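Local coordinates for pantothenate kinase (Coxiella burnetii, PDB 3TQC), which catalyses the ATP-dependent phosphorylation of pantothenate to 4'-phosphopantothenate, the first step of coenzyme A biosynthesis, at residues I13-W24 against S312-K320. Numbering follows the deposited sequence.
Sequences ITPYLQFNRQQW and SIQKVYLRK
The carbonyl oxygen of P15 is gripped twice by the end of 312-320: K320 N donates to P15 O over 2.7 Å in a nearly straight bond (170° at the hydrogen), and R319 NE adds a weak one, while R319 NH1 donates to D225 O of the second subunit. One residue earlier, K320 NZ reaches T14 O at 2.7 Å, because the lysine chain runs fully extended beyond CG; NZ also donates to S169 O of the second subunit.

From here 16-20 and 313-319 pair antiparallel. The evidence is two reciprocal backbone pairs, L17 with L318 and F19 with V316; F19 N to V316 O and V316 N to F19 O both measure 2.9 Å.

On one face of this ladder the Q18 chain crosses the Y317 ring, Q18 CG lying 3.3 Å from Y317 CD1, and water 1 joins Q18 OE1 to Y317 OH. Y16 and R319 diverge from their pair, yet their ends meet: R319 CD sits over one face of Y16, 3.8 Å from the ring centroid, a CH-pi contact permitted by bends at chi2 and chi3. Y317 turns its ring edge toward the face of Y16 in a T-shaped stack, planes 81° apart; Y16 OH is held by A301 O.

The other face carries L17, F19, V316 and L318. V316 CG1, anti to its own backbone N (chi1 -176°), approaches W24 CZ3 at 3.8 Å, while V316 CG2 lies over a face of the indole. Where the strand gives way to helix, N20 and Q23 form a capping box, and R21 NH1 donates to I313 O at 2.9 Å, its guanidinium also salt-bridged to E54 and E57.

This is an antiparallel beta ladder in which the N-terminal strand, beside 313-319, is the outermost within this chain of the mixed sheet of a P-loop kinase fold.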
loop_
_atom_site.group_PDB
_atom_site.type_symbol
_atom_site.label_atom_id
_atom_site.label_comp_id
_atom_site.label_asym_id
_atom_site.label_seq_id
_atom_site.Cartn_x
_atom_site.Cartn_y
_atom_site.Cartn_z
ATOM N N ILE B 13 -19.144 -6.350 2.555
ATOM C CA ILE B 13 -19.650 -5.776 3.849
ATOM C C ILE B 13 -18.590 -4.867 4.498
ATOM O O ILE B 13 -18.520 -3.673 4.160
ATOM C CB ILE B 13 -20.131 -6.883 4.829
ATOM C CG1 ILE B 13 -20.855 -6.251 6.015
ATOM C CG2 ILE B 13 -18.955 -7.761 5.317
ATOM C CD1 ILE B 13 -21.195 -7.230 7.122
ATOM N N THR B 14 -17.761 -5.395 5.405
ATOM C CA THR B 14 -16.696 -4.580 5.980
ATOM C C THR B 14 -15.335 -5.272 6.064
ATOM O O THR B 14 -15.217 -6.389 6.540
ATOM C CB THR B 14 -17.070 -3.982 7.365
ATOM O OG1 THR B 14 -16.020 -3.107 7.789
ATOM C CG2 THR B 14 -17.305 -5.077 8.418
ATOM N N PRO B 15 -14.293 -4.590 5.573
ATOM C CA PRO B 15 -12.951 -5.147 5.627
ATOM C C PRO B 15 -12.256 -4.895 6.958
ATOM O O PRO B 15 -11.067 -5.182 7.093
ATOM C CB PRO B 15 -12.238 -4.422 4.481
ATOM C CG PRO B 15 -12.916 -3.080 4.444
ATOM C CD PRO B 15 -14.359 -3.389 4.708
ATOM N N TYR B 16 -12.994 -4.374 7.926
ATOM C CA TYR B 16 -12.461 -4.088 9.249
ATOM C C TYR B 16 -13.150 -4.873 10.350
ATOM O O TYR B 16 -14.381 -4.963 10.384
ATOM C CB TYR B 16 -12.658 -2.616 9.586
ATOM C CG TYR B 16 -11.854 -1.673 8.767
ATOM C CD1 TYR B 16 -10.577 -1.318 9.154
ATOM C CD2 TYR B 16 -12.373 -1.122 7.604
ATOM C CE1 TYR B 16 -9.836 -0.443 8.409
ATOM C CE2 TYR B 16 -11.643 -0.242 6.851
ATOM C CZ TYR B 16 -10.376 0.093 7.255
ATOM O OH TYR B 16 -9.641 0.975 6.512
ATOM N N LEU B 17 -12.336 -5.418 11.255
ATOM C CA LEU B 17 -12.795 -5.790 12.583
ATOM C C LEU B 17 -13.097 -4.489 13.282
ATOM O O LEU B 17 -12.350 -3.529 13.163
ATOM C CB LEU B 17 -11.714 -6.515 13.400
ATOM C CG LEU B 17 -11.181 -7.838 12.890
ATOM C CD1 LEU B 17 -10.102 -8.364 13.849
ATOM C CD2 LEU B 17 -12.310 -8.850 12.680
ATOM N N GLN B 18 -14.186 -4.490 14.033
ATOM C CA GLN B 18 -14.651 -3.318 14.738
ATOM C C GLN B 18 -14.726 -3.637 16.210
ATOM O O GLN B 18 -15.152 -4.716 16.562
ATOM C CB GLN B 18 -16.022 -2.918 14.195
ATOM C CG GLN B 18 -15.858 -2.077 12.948
ATOM C CD GLN B 18 -17.090 -2.003 12.099
ATOM O OE1 GLN B 18 -18.141 -1.609 12.571
ATOM N NE2 GLN B 18 -16.960 -2.374 10.820
ATOM N N PHE B 19 -14.294 -2.691 17.044
ATOM C CA PHE B 19 -14.359 -2.813 18.508
ATOM C C PHE B 19 -14.892 -1.532 19.123
ATOM O O PHE B 19 -14.364 -0.461 18.863
ATOM C CB PHE B 19 -12.962 -3.012 19.119
ATOM C CG PHE B 19 -12.164 -4.116 18.516
ATOM C CD1 PHE B 19 -12.059 -5.340 19.162
ATOM C CD2 PHE B 19 -11.460 -3.919 17.343
ATOM C CE1 PHE B 19 -11.275 -6.369 18.618
ATOM C CE2 PHE B 19 -10.681 -4.942 16.785
ATOM C CZ PHE B 19 -10.598 -6.166 17.412
ATOM N N ASN B 20 -15.912 -1.619 19.953
ATOM C CA ASN B 20 -16.184 -0.523 20.874
ATOM C C ASN B 20 -15.204 -0.672 22.050
ATOM O O ASN B 20 -14.366 -1.581 22.068
ATOM C CB ASN B 20 -17.637 -0.530 21.337
ATOM C CG ASN B 20 -18.001 -1.777 22.132
ATOM O OD1 ASN B 20 -17.137 -2.441 22.707
ATOM N ND2 ASN B 20 -19.288 -2.098 22.159
ATOM N N ARG B 21 -15.309 0.201 23.033
ATOM C CA ARG B 21 -14.373 0.177 24.143
ATOM C C ARG B 21 -14.415 -1.134 24.939
ATOM O O ARG B 21 -13.370 -1.666 25.309
ATOM C CB ARG B 21 -14.614 1.366 25.073
ATOM C CG ARG B 21 -13.320 2.053 25.401
ATOM C CD ARG B 21 -13.494 3.025 26.511
ATOM N NE ARG B 21 -12.286 3.073 27.330
ATOM C CZ ARG B 21 -11.214 3.814 27.082
ATOM N NH1 ARG B 21 -11.151 4.605 26.013
ATOM N NH2 ARG B 21 -10.194 3.764 27.933
ATOM N N GLN B 22 -15.614 -1.645 25.205
ATOM C CA GLN B 22 -15.759 -2.928 25.915
ATOM C C GLN B 22 -15.035 -4.024 25.141
ATOM O O GLN B 22 -14.274 -4.817 25.710
ATOM C CB GLN B 22 -17.240 -3.303 26.107
ATOM C CG GLN B 22 -17.512 -4.419 27.127
ATOM C CD GLN B 22 -17.287 -5.850 26.590
ATOM O OE1 GLN B 22 -17.567 -6.159 25.417
ATOM N NE2 GLN B 22 -16.791 -6.731 27.459
ATOM N N GLN B 23 -15.267 -4.064 23.840
ATOM C CA GLN B 23 -14.714 -5.132 23.020
ATOM C C GLN B 23 -13.196 -5.048 23.004
ATOM O O GLN B 23 -12.520 -6.055 23.131
ATOM C CB GLN B 23 -15.294 -5.074 21.610
ATOM C CG GLN B 23 -16.622 -5.790 21.482
ATOM C CD GLN B 23 -17.479 -5.255 20.353
ATOM O OE1 GLN B 23 -17.136 -4.261 19.710
ATOM N NE2 GLN B 23 -18.618 -5.904 20.120
ATOM N N TRP B 24 -12.668 -3.836 22.882
ATOM C CA TRP B 24 -11.222 -3.637 22.915
ATOM C C TRP B 24 -10.606 -4.114 24.235
ATOM O O TRP B 24 -9.490 -4.647 24.236
ATOM C CB TRP B 24 -10.873 -2.166 22.671
ATOM C CG TRP B 24 -9.419 -1.956 22.489
ATOM C CD1 TRP B 24 -8.549 -1.422 23.389
ATOM C CD2 TRP B 24 -8.641 -2.323 21.343
ATOM N NE1 TRP B 24 -7.283 -1.410 22.863
ATOM C CE2 TRP B 24 -7.310 -1.976 21.616
ATOM C CE3 TRP B 24 -8.942 -2.931 20.124
ATOM C CZ2 TRP B 24 -6.286 -2.200 20.713
ATOM C CZ3 TRP B 24 -7.928 -3.141 19.222
ATOM C CH2 TRP B 24 -6.615 -2.777 19.517
ATOM N N SER B 312 -10.856 10.112 24.521
ATOM C CA SER B 312 -10.903 8.691 24.790
ATOM C C SER B 312 -11.246 7.956 23.499
ATOM O O SER B 312 -12.016 8.453 22.679
ATOM C CB SER B 312 -11.890 8.380 25.928
ATOM O OG SER B 312 -13.210 8.743 25.587
ATOM N N ILE B 313 -10.612 6.807 23.284
ATOM C CA ILE B 313 -10.900 6.005 22.123
ATOM C C ILE B 313 -12.225 5.311 22.356
ATOM O O ILE B 313 -12.399 4.645 23.368
ATOM C CB ILE B 313 -9.803 4.967 21.850
ATOM C CG1 ILE B 313 -8.477 5.663 21.559
ATOM C CG2 ILE B 313 -10.177 4.080 20.649
ATOM C CD1 ILE B 313 -8.574 6.701 20.479
ATOM N N GLN B 314 -13.161 5.498 21.426
ATOM C CA GLN B 314 -14.485 4.900 21.523
ATOM C C GLN B 314 -14.708 3.814 20.489
ATOM O O GLN B 314 -15.589 2.971 20.664
ATOM C CB GLN B 314 -15.569 5.964 21.393
ATOM C CG GLN B 314 -15.652 6.949 22.581
ATOM C CD GLN B 314 -15.668 6.287 23.982
ATOM O OE1 GLN B 314 -14.870 6.656 24.869
ATOM N NE2 GLN B 314 -16.564 5.308 24.178
ATOM N N LYS B 315 -13.916 3.812 19.426
ATOM C CA LYS B 315 -14.027 2.778 18.426
ATOM C C LYS B 315 -12.667 2.506 17.800
ATOM O O LYS B 315 -11.907 3.448 17.530
ATOM C CB LYS B 315 -15.035 3.229 17.367
ATOM C CG LYS B 315 -15.774 2.108 16.644
ATOM C CD LYS B 315 -17.040 2.636 15.918
ATOM C CE LYS B 315 -17.988 3.509 16.808
ATOM N NZ LYS B 315 -19.338 3.788 16.196
ATOM N N VAL B 316 -12.354 1.233 17.591
ATOM C CA VAL B 316 -11.164 0.823 16.837
ATOM C C VAL B 316 -11.575 -0.033 15.652
ATOM O O VAL B 316 -12.369 -0.957 15.792
ATOM C CB VAL B 316 -10.184 0.019 17.717
ATOM C CG1 VAL B 316 -8.933 -0.315 16.949
ATOM C CG2 VAL B 316 -9.855 0.808 18.971
ATOM N N TYR B 317 -11.071 0.321 14.471
ATOM C CA TYR B 317 -11.246 -0.482 13.269
ATOM C C TYR B 317 -9.905 -1.112 12.962
ATOM O O TYR B 317 -8.888 -0.441 12.998
ATOM C CB TYR B 317 -11.658 0.380 12.089
ATOM C CG TYR B 317 -13.017 1.020 12.204
ATOM C CD1 TYR B 317 -14.132 0.419 11.650
ATOM C CD2 TYR B 317 -13.185 2.247 12.845
ATOM C CE1 TYR B 317 -15.378 1.008 11.735
ATOM C CE2 TYR B 317 -14.435 2.845 12.928
ATOM C CZ TYR B 317 -15.524 2.216 12.378
ATOM O OH TYR B 317 -16.775 2.796 12.462
ATOM N N LEU B 318 -9.889 -2.402 12.668
ATOM C CA LEU B 318 -8.653 -3.067 12.306
ATOM C C LEU B 318 -8.946 -3.904 11.073
ATOM O O LEU B 318 -9.886 -4.717 11.065
ATOM C CB LEU B 318 -8.154 -3.946 13.469
ATOM C CG LEU B 318 -6.910 -4.825 13.246
ATOM C CD1 LEU B 318 -5.655 -4.028 12.937
ATOM C CD2 LEU B 318 -6.683 -5.676 14.480
ATOM N N ARG B 319 -8.156 -3.702 10.030
ATOM C CA ARG B 319 -8.326 -4.470 8.801
ATOM C C ARG B 319 -8.302 -5.970 9.078
ATOM O O ARG B 319 -7.443 -6.477 9.825
ATOM C CB ARG B 319 -7.251 -4.126 7.772
ATOM C CG ARG B 319 -7.507 -2.835 6.978
ATOM C CD ARG B 319 -8.720 -2.938 6.050
ATOM N NE ARG B 319 -8.614 -4.096 5.162
ATOM C CZ ARG B 319 -7.927 -4.137 4.017
ATOM N NH1 ARG B 319 -7.293 -3.071 3.566
ATOM N NH2 ARG B 319 -7.887 -5.268 3.312
ATOM N N LYS B 320 -9.255 -6.684 8.488
ATOM C CA LYS B 320 -9.279 -8.131 8.640
ATOM C C LYS B 320 -8.084 -8.723 7.910
ATOM O O LYS B 320 -7.700 -8.242 6.852
ATOM C CB LYS B 320 -10.558 -8.716 8.087
ATOM C CG LYS B 320 -11.810 -8.197 8.758
ATOM C CD LYS B 320 -13.050 -8.765 8.094
ATOM C CE LYS B 320 -14.326 -8.326 8.795
ATOM N NZ LYS B 320 -15.558 -8.650 8.025
HETATM O O HOH W 1 -18.033 0.555 13.929
HETATM O O HOH W 2 -17.607 2.615 23.142
#